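Local coordinates for protein TRAP-type transporter, periplasmic component (Cupriavidus necator, PDB 4P8B) that binds (2S)-2-acetolactate and, as the periplasmic solute-binding component of a TRAP-type transporter, probably delivers it to the membrane part of that system, at residues E308-A311 with F312-T316; E163-K166 with P167-K171; L182-E185 with T186-L190; A76-Q79 with T80-F83; M197-A200 with D201-A205. All blocks are in the same frame, centred on the assembly; numbering follows the deposited sequence. Where two conformers were deposited one is given.

Contact 1: E308-A311 with F312-T316; sequences EHDA and FRKAT
A small salt-bridge network can form along the surface of helix 306-315, where the carboxylate of Asp310 takes one basic side chain on each of its oxygens. Asp310 is modelled in two conformers and the bridges are those of one of them, so the network may be only partly populated. In this conformer OD1 of Asp310 meets NH1 of Arg313, three residues further on, at 2.8 Å, and the oxygen lies near the guanidinium plane, at its edge. The two flat groups are far from coplanar, their planes 72° apart, and this is a single-point bridge with no side-by-side pairing. OD2 of Asp310 reaches NZ of Lys314 at 3.3 Å, a weak bond that also counts as a salt bridge. Asp310 has CG trans to its own N (chi1 -164°), which swings the carboxylate forward along the helix to the two bases. Arg313 has a second neighbour: its NH2 sits at the edge of the His309 ring, in plane, 3.7 Å from CE1. Underneath, the backbone keeps its alpha-helical ladder, with Arg313 N bonding His309 O at 3.1 Å and Lys314 N bonding Asp310 O at 2.9 Å. On the buried side Phe312 brings CD2 to 3.3 Å from Glu308 O and meets Trp237 edge-to-face, while the Glu308 carboxylate goes to Arg165. Possible bridges at i+3 and i+4, beside an aromatic packing face, fit an amphipathic surface helix.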
loop_
_atom_site.group_PDB
_atom_site.type_symbol
_atom_site.label_atom_id
_atom_site.label_comp_id
_atom_site.label_asym_id
_atom_site.label_seq_id
_atom_site.Cartn_x
_atom_site.Cartn_y
_atom_site.Cartn_z
ATOM N N GLU A 308 3.936 22.377 11.068
ATOM C CA GLU A 308 3.190 21.262 11.650
ATOM C C GLU A 308 3.711 19.923 11.108
ATOM O O GLU A 308 3.850 18.945 11.854
ATOM C CB GLU A 308 1.683 21.420 11.395
ATOM C CG GLU A 308 1.042 22.458 12.283
ATOM C CD GLU A 308 -0.362 22.829 11.848
ATOM O OE1 GLU A 308 -0.685 22.658 10.656
ATOM O OE2 GLU A 308 -1.101 23.339 12.699
ATOM N N HIS A 309 4.017 19.891 9.822
ATOM C CA HIS A 309 4.578 18.703 9.199
ATOM C C HIS A 309 5.926 18.349 9.844
ATOM O O HIS A 309 6.182 17.191 10.188
ATOM C CB HIS A 309 4.737 18.951 7.701
ATOM C CG HIS A 309 5.053 17.723 6.913
ATOM N ND1 HIS A 309 6.342 17.287 6.714
ATOM C CD2 HIS A 309 4.251 16.841 6.266
ATOM C CE1 HIS A 309 6.325 16.190 5.981
ATOM N NE2 HIS A 309 5.069 15.898 5.695
ATOM N N ASP A 310 6.776 19.342 10.043
ATOM C CA ASP A 310 8.078 19.058 10.625
ATOM C C ASP A 310 7.973 18.555 12.066
ATOM O O ASP A 310 8.809 17.769 12.510
ATOM C CB ASP A 310 8.992 20.275 10.555
ATOM C CG ASP A 310 10.434 19.914 10.794
ATOM O OD1 ASP A 310 11.033 19.283 9.900
ATOM O OD2 ASP A 310 10.956 20.240 11.878
ATOM N N ALA A 311 6.958 19.000 12.800
ATOM C CA ALA A 311 6.759 18.498 14.150
ATOM C C ALA A 311 6.402 16.993 14.136
ATOM O O ALA A 311 6.841 16.230 15.001
ATOM C CB ALA A 311 5.689 19.293 14.851
ATOM N N PHE A 312 5.590 16.549 13.173
ATOM C CA PHE A 312 5.298 15.121 13.062
ATOM C C PHE A 312 6.534 14.315 12.700
ATOM O O PHE A 312 6.737 13.225 13.229
ATOM C CB PHE A 312 4.184 14.859 12.040
ATOM C CG PHE A 312 2.798 15.050 12.586
ATOM C CD1 PHE A 312 2.232 14.108 13.415
ATOM C CD2 PHE A 312 2.056 16.151 12.231
ATOM C CE1 PHE A 312 0.953 14.268 13.905
ATOM C CE2 PHE A 312 0.776 16.328 12.713
ATOM C CZ PHE A 312 0.210 15.386 13.555
ATOM N N ARG A 313 7.365 14.850 11.810
ATOM C CA ARG A 313 8.597 14.168 11.423
ATOM C C ARG A 313 9.517 14.041 12.623
ATOM O O ARG A 313 10.084 12.978 12.874
ATOM C CB ARG A 313 9.280 14.913 10.284
ATOM C CG ARG A 313 10.607 14.276 9.845
ATOM C CD ARG A 313 11.386 15.188 8.951
ATOM N NE ARG A 313 10.720 15.410 7.671
ATOM C CZ ARG A 313 10.609 16.590 7.067
ATOM N NH1 ARG A 313 11.103 17.698 7.621
ATOM N NH2 ARG A 313 9.993 16.668 5.894
ATOM N N LYS A 314 9.664 15.118 13.382
ATOM C CA LYS A 314 10.544 15.071 14.534
ATOM C C LYS A 314 10.012 14.109 15.597
ATOM O O LYS A 314 10.786 13.361 16.198
ATOM C CB LYS A 314 10.799 16.491 15.056
ATOM C CG LYS A 314 11.737 17.259 14.097
ATOM C CD LYS A 314 12.155 18.655 14.557
ATOM C CE LYS A 314 13.616 18.926 14.175
ATOM N NZ LYS A 314 13.846 20.241 13.496
ATOM N N ALA A 315 8.697 14.048 15.767
ATOM C CA ALA A 315 8.115 13.180 16.782
ATOM C C ALA A 315 8.301 11.705 16.431
ATOM O O ALA A 315 8.308 10.851 17.309
ATOM C CB ALA A 315 6.641 13.488 16.973
ATOM N N THR A 316 8.460 11.409 15.147
ATOM C CA THR A 316 8.590 10.014 14.707
ATOM C C THR A 316 10.028 9.645 14.317
ATOM O O THR A 316 10.269 8.533 13.849
ATOM C CB THR A 316 7.646 9.707 13.518
ATOM O OG1 THR A 316 7.881 10.629 12.453
ATOM C CG2 THR A 316 6.184 9.794 13.958
#

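Contact 2: E163-K166 with P167-K171; sequences EIRK and PEDLK
The chain turns from an irregular stretch at 163-166 into a single 3-10 turn at 167-170, and Asp169 N closes the bend by bonding Lys166 O at 2.9 Å. The Asp169 side chain then reaches back over the bend. Its OD2 accepts two backbone N-H groups: Arg165 N, at 2.8 Å and nearly straight (168°), comes in on the anti lone pair, while Lys166 N, at 3.2 Å, approaches from above the carboxylate plane. The other oxygen, OD1, receives Lys166 NZ on its syn side at 2.9 Å. Three donors thus grip one carboxylate and fix its rotation. Lys166 gets there with CG wedged between its own N and carbonyl carbon (chi1 60°) and a final bend at chi4. Toward the interior, Ile164 CG2 packs on Leu170 CD1 at 3.6 Å, the two side chains crossing at about a right angle beside Phe312. Arg165 points the other way, to Glu163 and Glu308. A carboxylate that accepts the backbone N-H groups just before its own 3-10 turn holds the loop between strands 156-159 and 174-177.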
loop_
_atom_site.group_PDB
_atom_site.type_symbol
_atom_site.label_atom_id
_atom_site.label_comp_id
_atom_site.label_asym_id
_atom_site.label_seq_id
_atom_site.Cartn_x
_atom_site.Cartn_y
_atom_site.Cartn_z
ATOM N N GLU A 163 -10.129 17.181 14.767
ATOM C CA GLU A 163 -9.088 17.536 13.820
ATOM C C GLU A 163 -7.699 17.191 14.353
ATOM O O GLU A 163 -7.414 17.422 15.527
ATOM C CB GLU A 163 -9.187 19.028 13.546
ATOM C CG GLU A 163 -8.147 19.517 12.588
ATOM C CD GLU A 163 -8.277 20.992 12.269
ATOM O OE1 GLU A 163 -8.652 21.783 13.169
ATOM O OE2 GLU A 163 -8.016 21.379 11.112
ATOM N N ILE A 164 -6.854 16.632 13.494
ATOM C CA ILE A 164 -5.462 16.348 13.833
ATOM C C ILE A 164 -4.534 17.351 13.143
ATOM O O ILE A 164 -4.435 17.407 11.907
ATOM C CB ILE A 164 -5.072 14.920 13.417
ATOM C CG1 ILE A 164 -5.927 13.895 14.148
ATOM C CG2 ILE A 164 -3.588 14.679 13.649
ATOM C CD1 ILE A 164 -5.593 12.446 13.772
ATOM N N ARG A 165 -3.894 18.204 13.940
ATOM C CA ARG A 165 -2.915 19.144 13.409
ATOM C C ARG A 165 -1.523 18.936 13.992
ATOM O O ARG A 165 -0.554 19.460 13.457
ATOM C CB ARG A 165 -3.350 20.582 13.700
ATOM C CG ARG A 165 -4.687 21.019 13.096
ATOM C CD ARG A 165 -4.801 22.569 13.031
ATOM N NE ARG A 165 -3.901 23.054 11.984
ATOM C CZ ARG A 165 -4.253 23.234 10.708
ATOM N NH1 ARG A 165 -5.514 23.065 10.320
ATOM N NH2 ARG A 165 -3.345 23.606 9.812
ATOM N N LYS A 166 -1.415 18.221 15.106
ATOM C CA LYS A 166 -0.138 18.089 15.806
ATOM C C LYS A 166 -0.156 16.788 16.591
ATOM O O LYS A 166 -1.227 16.222 16.844
ATOM C CB LYS A 166 0.093 19.284 16.749
ATOM C CG LYS A 166 -0.987 19.444 17.822
ATOM C CD LYS A 166 -0.772 20.709 18.645
ATOM C CE LYS A 166 -1.834 20.885 19.708
ATOM N NZ LYS A 166 -3.182 21.101 19.141
ATOM N N PRO A 167 1.028 16.284 16.971
ATOM C CA PRO A 167 1.062 14.955 17.584
ATOM C C PRO A 167 0.171 14.844 18.809
ATOM O O PRO A 167 -0.454 13.810 19.045
ATOM C CB PRO A 167 2.533 14.791 17.954
ATOM C CG PRO A 167 3.242 15.540 16.896
ATOM C CD PRO A 167 2.380 16.757 16.629
ATOM N N GLU A 168 0.077 15.915 19.571
ATOM C CA GLU A 168 -0.684 15.881 20.799
ATOM C C GLU A 168 -2.164 15.544 20.544
ATOM O O GLU A 168 -2.830 14.936 21.385
ATOM C CB GLU A 168 -0.540 17.234 21.499
ATOM C CG GLU A 168 0.843 17.480 22.130
ATOM C CD GLU A 168 1.971 17.882 21.155
ATOM O OE1 GLU A 168 1.728 18.273 19.988
ATOM O OE2 GLU A 168 3.143 17.822 21.590
ATOM N N ASP A 169 -2.673 15.916 19.376
ATOM C CA ASP A 169 -4.078 15.673 19.050
ATOM C C ASP A 169 -4.414 14.188 18.936
ATOM O O ASP A 169 -5.583 13.805 19.020
ATOM C CB ASP A 169 -4.438 16.350 17.727
ATOM C CG ASP A 169 -4.305 17.855 17.777
ATOM O OD1 ASP A 169 -4.300 18.444 18.888
ATOM O OD2 ASP A 169 -4.189 18.467 16.696
ATOM N N LEU A 170 -3.406 13.348 18.718
ATOM C CA LEU A 170 -3.639 11.915 18.635
ATOM C C LEU A 170 -3.657 11.201 19.979
ATOM O O LEU A 170 -3.878 9.984 20.012
ATOM C CB LEU A 170 -2.561 11.268 17.776
ATOM C CG LEU A 170 -2.615 11.565 16.290
ATOM C CD1 LEU A 170 -1.652 12.660 15.904
ATOM C CD2 LEU A 170 -2.293 10.281 15.505
ATOM N N LYS A 171 -3.447 11.918 21.077
ATOM C CA LYS A 171 -3.280 11.254 22.354
ATOM C C LYS A 171 -4.521 10.433 22.684
ATOM O O LYS A 171 -5.641 10.943 22.661
ATOM C CB LYS A 171 -2.985 12.245 23.479
ATOM C CG LYS A 171 -2.700 11.545 24.795
ATOM C CD LYS A 171 -1.955 12.422 25.777
ATOM C CE LYS A 171 -2.866 13.464 26.392
ATOM N NZ LYS A 171 -2.704 13.534 27.876
#

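Contact 3: L182-E185 with T186-L190; sequences LYIE and TFNAL
Residues 182-189 make up nearly all of helix 181-189, with Leu190 following it, and four successive i to i+4 bonds join the two segments, from Thr186 N to Leu182 O at 2.9 Å through to Ala189 N to Glu185 O at 3.0 Å. The side chains one turn apart lie along three flanks. On the first, the Thr186 hydroxyl stands 3.2 Å from Leu182 O, with CD1 of Leu182 against that hydroxyl at 3.7 Å; chi1 of -67° sets OG1 beside its own backbone N, facing the preceding turn. On the second, Tyr183 O lies at the edge of the Phe187 ring and in its plane, 3.3 Å from CD2, so the carbonyl faces the ring's C-H rim and leaves both ring faces clear of it. The third flank is more exposed: the Asn188 amide folds back over the preceding turn, and its ND2 comes to 3.5 Å from Ile184 CG2. ND2 is also near Ile184 O, but at a poor angle for a hydrogen bond.

Tyr183 OH bonds Ser112, and the Glu185 carboxylate goes to Trp323 and Lys322. As the helix of a right-handed beta-alpha-beta crossover, 181-189 lays Ile184 and Phe187 on strands 174-177 and 193-196, while Leu182, Thr186 and Ala189 pack against helix 317-327.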
loop_
_atom_site.group_PDB
_atom_site.type_symbol
_atom_site.label_atom_id
_atom_site.label_comp_id
_atom_site.label_asym_id
_atom_site.label_seq_id
_atom_site.Cartn_x
_atom_site.Cartn_y
_atom_site.Cartn_z
ATOM N N LEU A 182 5.900 -1.937 12.797
ATOM C CA LEU A 182 6.350 -0.566 12.619
ATOM C C LEU A 182 5.207 0.422 12.796
ATOM O O LEU A 182 5.375 1.484 13.419
ATOM C CB LEU A 182 7.014 -0.449 11.246
ATOM C CG LEU A 182 7.411 0.939 10.722
ATOM C CD1 LEU A 182 8.114 1.822 11.761
ATOM C CD2 LEU A 182 8.316 0.731 9.523
ATOM N N TYR A 183 4.027 0.090 12.285
ATOM C CA TYR A 183 2.895 0.998 12.431
ATOM C C TYR A 183 2.462 1.176 13.893
ATOM O O TYR A 183 2.086 2.278 14.309
ATOM C CB TYR A 183 1.707 0.578 11.533
ATOM C CG TYR A 183 2.003 0.898 10.102
ATOM C CD1 TYR A 183 1.764 2.159 9.581
ATOM C CD2 TYR A 183 2.634 -0.036 9.275
ATOM C CE1 TYR A 183 2.097 2.473 8.269
ATOM C CE2 TYR A 183 2.978 0.269 7.978
ATOM C CZ TYR A 183 2.723 1.536 7.484
ATOM O OH TYR A 183 3.084 1.845 6.198
ATOM N N ILE A 184 2.545 0.112 14.682
ATOM C CA ILE A 184 2.260 0.230 16.106
ATOM C C ILE A 184 3.238 1.200 16.755
ATOM O O ILE A 184 2.841 2.061 17.529
ATOM C CB ILE A 184 2.327 -1.134 16.811
ATOM C CG1 ILE A 184 1.185 -2.039 16.319
ATOM C CG2 ILE A 184 2.251 -0.970 18.317
ATOM C CD1 ILE A 184 -0.201 -1.538 16.676
ATOM N N GLU A 185 4.514 1.065 16.423
ATOM C CA GLU A 185 5.541 1.927 17.000
ATOM C C GLU A 185 5.387 3.383 16.563
ATOM O O GLU A 185 5.554 4.299 17.385
ATOM C CB GLU A 185 6.935 1.393 16.657
ATOM C CG GLU A 185 7.212 0.077 17.360
ATOM C CD GLU A 185 8.610 -0.448 17.111
ATOM O OE1 GLU A 185 9.537 0.366 16.927
ATOM O OE2 GLU A 185 8.788 -1.684 17.103
ATOM N N THR A 186 5.057 3.620 15.298
ATOM C CA THR A 186 4.864 4.985 14.829
ATOM C C THR A 186 3.740 5.661 15.594
ATOM O O THR A 186 3.882 6.792 16.063
ATOM C CB THR A 186 4.567 5.008 13.336
ATOM O OG1 THR A 186 5.747 4.570 12.649
ATOM C CG2 THR A 186 4.172 6.398 12.854
ATOM N N PHE A 187 2.601 4.988 15.708
ATOM C CA PHE A 187 1.468 5.608 16.393
ATOM C C PHE A 187 1.659 5.680 17.907
ATOM O O PHE A 187 1.177 6.630 18.544
ATOM C CB PHE A 187 0.157 4.944 15.970
ATOM C CG PHE A 187 -0.322 5.426 14.632
ATOM C CD1 PHE A 187 -1.005 6.621 14.527
ATOM C CD2 PHE A 187 -0.054 4.709 13.474
ATOM C CE1 PHE A 187 -1.402 7.111 13.302
ATOM C CE2 PHE A 187 -0.457 5.192 12.251
ATOM C CZ PHE A 187 -1.134 6.379 12.166
ATOM N N ASN A 188 2.382 4.734 18.499
ATOM C CA ASN A 188 2.757 4.851 19.914
ATOM C C ASN A 188 3.586 6.119 20.154
ATOM O O ASN A 188 3.410 6.792 21.161
ATOM C CB ASN A 188 3.573 3.645 20.404
ATOM C CG ASN A 188 2.756 2.388 20.557
ATOM O OD1 ASN A 188 1.536 2.411 20.537
ATOM N ND2 ASN A 188 3.441 1.270 20.739
ATOM N N ALA A 189 4.504 6.428 19.243
ATOM C CA ALA A 189 5.349 7.619 19.387
ATOM C C ALA A 189 4.527 8.894 19.340
ATOM O O ALA A 189 4.950 9.922 19.861
ATOM C CB ALA A 189 6.404 7.646 18.293
ATOM N N LEU A 190 3.372 8.831 18.690
ATOM C CA LEU A 190 2.462 9.965 18.568
ATOM C C LEU A 190 1.428 9.998 19.697
ATOM O O LEU A 190 0.528 10.835 19.687
ATOM C CB LEU A 190 1.766 9.945 17.204
ATOM C CG LEU A 190 2.727 10.089 16.026
ATOM C CD1 LEU A 190 2.051 9.818 14.697
ATOM C CD2 LEU A 190 3.330 11.467 16.050
#

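Contact 4: A76-Q79 with T80-F83; sequences AGDQ and TREF. With X2X ((2S)-2-hydroxy-2-methyl-3-oxobutanoic acid), chain D.
Gln79 and Thr80 sit at the turn that starts helix 82-88, with a firmly bonded inner side and a watery outer one. Inside, Arg81 N bonds Asp78 O at 3.0 Å and Glu82 N bonds Gln79 O at 3.2 Å. Gln79 is buried, and its chain runs out extended beyond CG to put NE2 2.9 Å from the carboxylate oxygen OAD of the bound acetolactate, with an angle of 160° at the hydrogen. The same NE2 bonds Asn100 and OE1 accepts from Trp199 N, so both ends of the amide are held and its flip is fixed. On the outer side Asp78, the centre of an inverse gamma turn, does the work. Its OD2 takes Arg81 NE at 3.0 Å, from above the carboxylate plane and in the guanidinium plane, the two planes standing nearly perpendicular (89°). Its OD1 is linked to Thr80 OG1 through two separate waters, and a third water, bonded to Arg81 NH2 at 2.6 Å, is only weakly tied to OD2. Such a turn, salt-bridged outside and offering an amide inside, forms one wall of the ligand pocket in this solute-binding protein.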
loop_
_atom_site.group_PDB
_atom_site.type_symbol
_atom_site.label_atom_id
_atom_site.label_comp_id
_atom_site.label_asym_id
_atom_site.label_seq_id
_atom_site.Cartn_x
_atom_site.Cartn_y
_atom_site.Cartn_z
ATOM N N ALA A 76 -8.117 -16.441 3.916
ATOM C CA ALA A 76 -9.197 -16.178 4.876
ATOM C C ALA A 76 -9.149 -14.758 5.436
ATOM O O ALA A 76 -9.437 -14.518 6.612
ATOM C CB ALA A 76 -9.166 -17.225 5.991
ATOM N N GLY A 77 -8.801 -13.817 4.569
ATOM C CA GLY A 77 -8.740 -12.405 4.922
ATOM C C GLY A 77 -7.490 -11.952 5.649
ATOM O O GLY A 77 -7.343 -10.765 5.925
ATOM N N ASP A 78 -6.597 -12.890 5.964
ATOM C CA ASP A 78 -5.433 -12.585 6.794
ATOM C C ASP A 78 -4.301 -12.078 5.901
ATOM O O ASP A 78 -3.352 -12.795 5.554
ATOM C CB ASP A 78 -5.041 -13.842 7.544
ATOM C CG ASP A 78 -4.054 -13.597 8.664
ATOM O OD1 ASP A 78 -3.552 -12.469 8.789
ATOM O OD2 ASP A 78 -3.787 -14.576 9.414
ATOM N N GLN A 79 -4.393 -10.813 5.516
ATOM C CA GLN A 79 -3.528 -10.259 4.490
ATOM C C GLN A 79 -2.061 -10.237 4.890
ATOM O O GLN A 79 -1.176 -10.192 4.021
ATOM C CB GLN A 79 -4.016 -8.854 4.123
ATOM C CG GLN A 79 -3.919 -7.827 5.263
ATOM C CD GLN A 79 -4.861 -6.682 5.084
ATOM O OE1 GLN A 79 -6.055 -6.872 5.114
ATOM N NE2 GLN A 79 -4.324 -5.491 4.901
ATOM N N THR A 80 -1.792 -10.308 6.185
ATOM C CA THR A 80 -0.412 -10.249 6.640
ATOM C C THR A 80 0.260 -11.609 6.607
ATOM O O THR A 80 1.403 -11.727 7.045
ATOM C CB THR A 80 -0.248 -9.586 8.029
ATOM O OG1 THR A 80 -1.079 -10.231 8.999
ATOM C CG2 THR A 80 -0.603 -8.098 7.977
ATOM N N ARG A 81 -0.395 -12.620 6.037
ATOM C CA ARG A 81 0.318 -13.830 5.664
ATOM C C ARG A 81 0.076 -14.211 4.207
ATOM O O ARG A 81 0.312 -15.348 3.804
ATOM C CB ARG A 81 -0.026 -14.993 6.591
ATOM C CG ARG A 81 -1.488 -15.398 6.563
ATOM C CD ARG A 81 -1.725 -16.536 7.549
ATOM N NE ARG A 81 -3.135 -16.887 7.655
ATOM C CZ ARG A 81 -3.766 -17.738 6.857
ATOM N NH1 ARG A 81 -3.117 -18.376 5.895
ATOM N NH2 ARG A 81 -5.062 -17.991 7.053
ATOM N N GLU A 82 -0.373 -13.254 3.410
ATOM C CA GLU A 82 -0.501 -13.444 1.977
ATOM C C GLU A 82 0.843 -13.807 1.319
ATOM O O GLU A 82 0.887 -14.670 0.440
ATOM C CB GLU A 82 -1.056 -12.175 1.332
ATOM C CG GLU A 82 -1.445 -12.339 -0.125
ATOM C CD GLU A 82 -1.759 -11.015 -0.829
ATOM O OE1 GLU A 82 -0.964 -10.055 -0.678
ATOM O OE2 GLU A 82 -2.782 -10.897 -1.519
ATOM N N PHE A 83 1.943 -13.172 1.737
ATOM C CA PHE A 83 3.224 -13.436 1.093
ATOM C C PHE A 83 3.590 -14.907 1.225
ATOM O O PHE A 83 4.061 -15.532 0.266
ATOM C CB PHE A 83 4.342 -12.573 1.680
ATOM C CG PHE A 83 5.633 -12.686 0.932
ATOM C CD1 PHE A 83 5.805 -11.979 -0.241
ATOM C CD2 PHE A 83 6.656 -13.513 1.373
ATOM C CE1 PHE A 83 6.960 -12.050 -0.949
ATOM C CE2 PHE A 83 7.840 -13.599 0.656
ATOM C CZ PHE A 83 7.984 -12.875 -0.518
HETATM O OAD X2X D . -5.578 -2.831 4.941
HETATM C CAH X2X D . -5.450 -1.713 4.345
HETATM O OAE X2X D . -5.585 -0.617 4.964
HETATM C CAI X2X D . -5.118 -1.671 2.889
HETATM C CAB X2X D . -6.316 -2.180 2.116
HETATM O OAF X2X D . -4.663 -0.404 2.510
HETATM C CAG X2X D . -3.955 -2.595 2.727
HETATM O OAC X2X D . -4.126 -3.746 2.324
HETATM C CAA X2X D . -2.583 -2.135 3.086
HETATM O O HOH W 1 -3.855 -9.398 8.616
HETATM O O HOH W 2 -6.269 -17.024 9.137
HETATM O O HOH W 3 -0.916 -13.037 9.823
#

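Contact 5: M197-A200 with D201-A205; sequences MSWA and DAQPA. With X2X ((2S)-2-hydroxy-2-methyl-3-oxobutanoic acid), chain D.
Asp201, in the first turn of helix 199-208, bonds Ser198 OG through its N at 3.0 Å, making Ser198 the N-cap. A water also links the two residues, accepting from Ser198 N and donating to Asp201 OD2. Ala202 N follows, bonding Ser198 O at 2.9 Å, while its CA and CB lie against the side chain of Met197 (selenomethionine). Gln203 does two jobs. Bent at chi2 (-52°), its chain curls back so that NE2 donates to Trp199 O at 2.9 Å, almost straight (173°), and at the same time rests 3.1 Å above the centre of the Trp199 ring plane. Amide and indole planes are 53° apart, so the amide leans over the ring instead of stacking on it. Pro204 has no N-H to give, and its CD fits against Ala200 O at 3.2 Å, where the helix kinks. Ala205 closes the segment with CB 3.7 Å from Met197 SE. On the opposite indole face lies the ligand methyl carbon CAB, 3.8 Å from the plane and offset toward the rim. A tryptophan held between a glutamine amide and the ligand, just after a serine N-cap, forms a wall of the acetolactate pocket.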
loop_
_atom_site.group_PDB
_atom_site.type_symbol
_atom_site.label_atom_id
_atom_site.label_comp_id
_atom_site.label_asym_id
_atom_site.label_seq_id
_atom_site.Cartn_x
_atom_site.Cartn_y
_atom_site.Cartn_z
HETATM N N MSE A 197 -5.444 -4.734 12.713
HETATM C CA MSE A 197 -6.394 -5.690 12.168
HETATM C C MSE A 197 -6.462 -5.609 10.657
HETATM O O MSE A 197 -6.046 -4.630 10.053
HETATM C CB MSE A 197 -7.778 -5.493 12.772
HETATM C CG MSE A 197 -8.423 -4.224 12.348
HETATM SE SE MSE A 197 -9.968 -3.709 13.458
HETATM C CE MSE A 197 -9.024 -3.188 15.023
ATOM N N SER A 198 -6.930 -6.701 10.057
ATOM C CA SER A 198 -7.077 -6.777 8.616
ATOM C C SER A 198 -8.041 -5.748 8.081
ATOM O O SER A 198 -8.856 -5.173 8.822
ATOM C CB SER A 198 -7.597 -8.150 8.216
ATOM O OG SER A 198 -8.940 -8.293 8.678
ATOM N N TRP A 199 -7.982 -5.514 6.779
ATOM C CA TRP A 199 -8.901 -4.604 6.127
ATOM C C TRP A 199 -10.352 -5.080 6.365
ATOM O O TRP A 199 -11.229 -4.272 6.665
ATOM C CB TRP A 199 -8.592 -4.525 4.636
ATOM C CG TRP A 199 -9.622 -3.797 3.833
ATOM C CD1 TRP A 199 -10.475 -4.338 2.926
ATOM C CD2 TRP A 199 -9.933 -2.409 3.900
ATOM N NE1 TRP A 199 -11.286 -3.365 2.404
ATOM C CE2 TRP A 199 -10.976 -2.170 2.987
ATOM C CE3 TRP A 199 -9.434 -1.344 4.647
ATOM C CZ2 TRP A 199 -11.510 -0.901 2.780
ATOM C CZ3 TRP A 199 -9.980 -0.071 4.450
ATOM C CH2 TRP A 199 -11.014 0.125 3.524
ATOM N N ALA A 200 -10.605 -6.382 6.290
ATOM C CA ALA A 200 -11.963 -6.870 6.547
ATOM C C ALA A 200 -12.405 -6.484 7.964
ATOM O O ALA A 200 -13.533 -6.005 8.206
ATOM C CB ALA A 200 -12.047 -8.380 6.359
ATOM N N ASP A 201 -11.540 -6.728 8.932
ATOM C CA ASP A 201 -11.908 -6.507 10.318
ATOM C C ASP A 201 -12.041 -5.007 10.667
ATOM O O ASP A 201 -12.772 -4.629 11.590
ATOM C CB ASP A 201 -10.905 -7.209 11.239
ATOM C CG ASP A 201 -11.125 -8.704 11.312
ATOM O OD1 ASP A 201 -12.219 -9.168 10.924
ATOM O OD2 ASP A 201 -10.223 -9.405 11.804
ATOM N N ALA A 202 -11.352 -4.163 9.920
ATOM C CA ALA A 202 -11.450 -2.742 10.140
ATOM C C ALA A 202 -12.852 -2.205 9.925
ATOM O O ALA A 202 -13.253 -1.251 10.596
ATOM C CB ALA A 202 -10.465 -2.019 9.238
ATOM N N GLN A 203 -13.607 -2.805 9.017
ATOM C CA GLN A 203 -14.921 -2.268 8.650
ATOM C C GLN A 203 -15.895 -2.254 9.818
ATOM O O GLN A 203 -16.450 -1.200 10.151
ATOM C CB GLN A 203 -15.520 -3.040 7.475
ATOM C CG GLN A 203 -14.552 -3.221 6.310
ATOM C CD GLN A 203 -13.934 -1.912 5.856
ATOM O OE1 GLN A 203 -14.627 -0.945 5.561
ATOM N NE2 GLN A 203 -12.609 -1.873 5.809
ATOM N N PRO A 204 -16.129 -3.414 10.460
ATOM C CA PRO A 204 -17.095 -3.350 11.559
ATOM C C PRO A 204 -16.578 -2.521 12.730
ATOM O O PRO A 204 -17.355 -1.949 13.476
ATOM C CB PRO A 204 -17.285 -4.827 11.966
ATOM C CG PRO A 204 -16.045 -5.518 11.439
ATOM C CD PRO A 204 -15.747 -4.807 10.163
ATOM N N ALA A 205 -15.265 -2.508 12.906
ATOM C CA ALA A 205 -14.663 -1.752 13.996
ATOM C C ALA A 205 -14.905 -0.246 13.805
ATOM O O ALA A 205 -15.199 0.473 14.763
ATOM C CB ALA A 205 -13.173 -2.053 14.088
HETATM O OAD X2X D . -5.578 -2.831 4.941
HETATM C CAH X2X D . -5.450 -1.713 4.345
HETATM O OAE X2X D . -5.585 -0.617 4.964
HETATM C CAI X2X D . -5.118 -1.671 2.889
HETATM C CAB X2X D . -6.316 -2.180 2.116
HETATM O OAF X2X D . -4.663 -0.404 2.510
HETATM C CAG X2X D . -3.955 -2.595 2.727
HETATM O OAC X2X D . -4.126 -3.746 2.324
HETATM C CAA X2X D . -2.583 -2.135 3.086
HETATM O O HOH W 4 -7.538 -8.964 11.751
#

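Along the chain the order is contact 4, contact 2, contact 3, contact 5, contact 1, all in one solute-binding protein chain. Contacts 1, 2 and 3 form a cluster with centres 11 to 14 Å apart: Arg165 bridges to Glu308, Phe312 packs on the loop at Lys166 and Pro167, and Leu190 touches both neighbours. Contacts 4 and 5, with centres about 13 Å apart, both touch the acetolactate and meet along 77-79 and 198-199. Contact 3 is the cluster member nearer the ligand, its nearest atoms about 9 Å from contact 4 and about 7 Å from contact 5; its helix 181-189 leads through strand 193-196 to contact 5. The pocket thus draws on segments far apart in sequence.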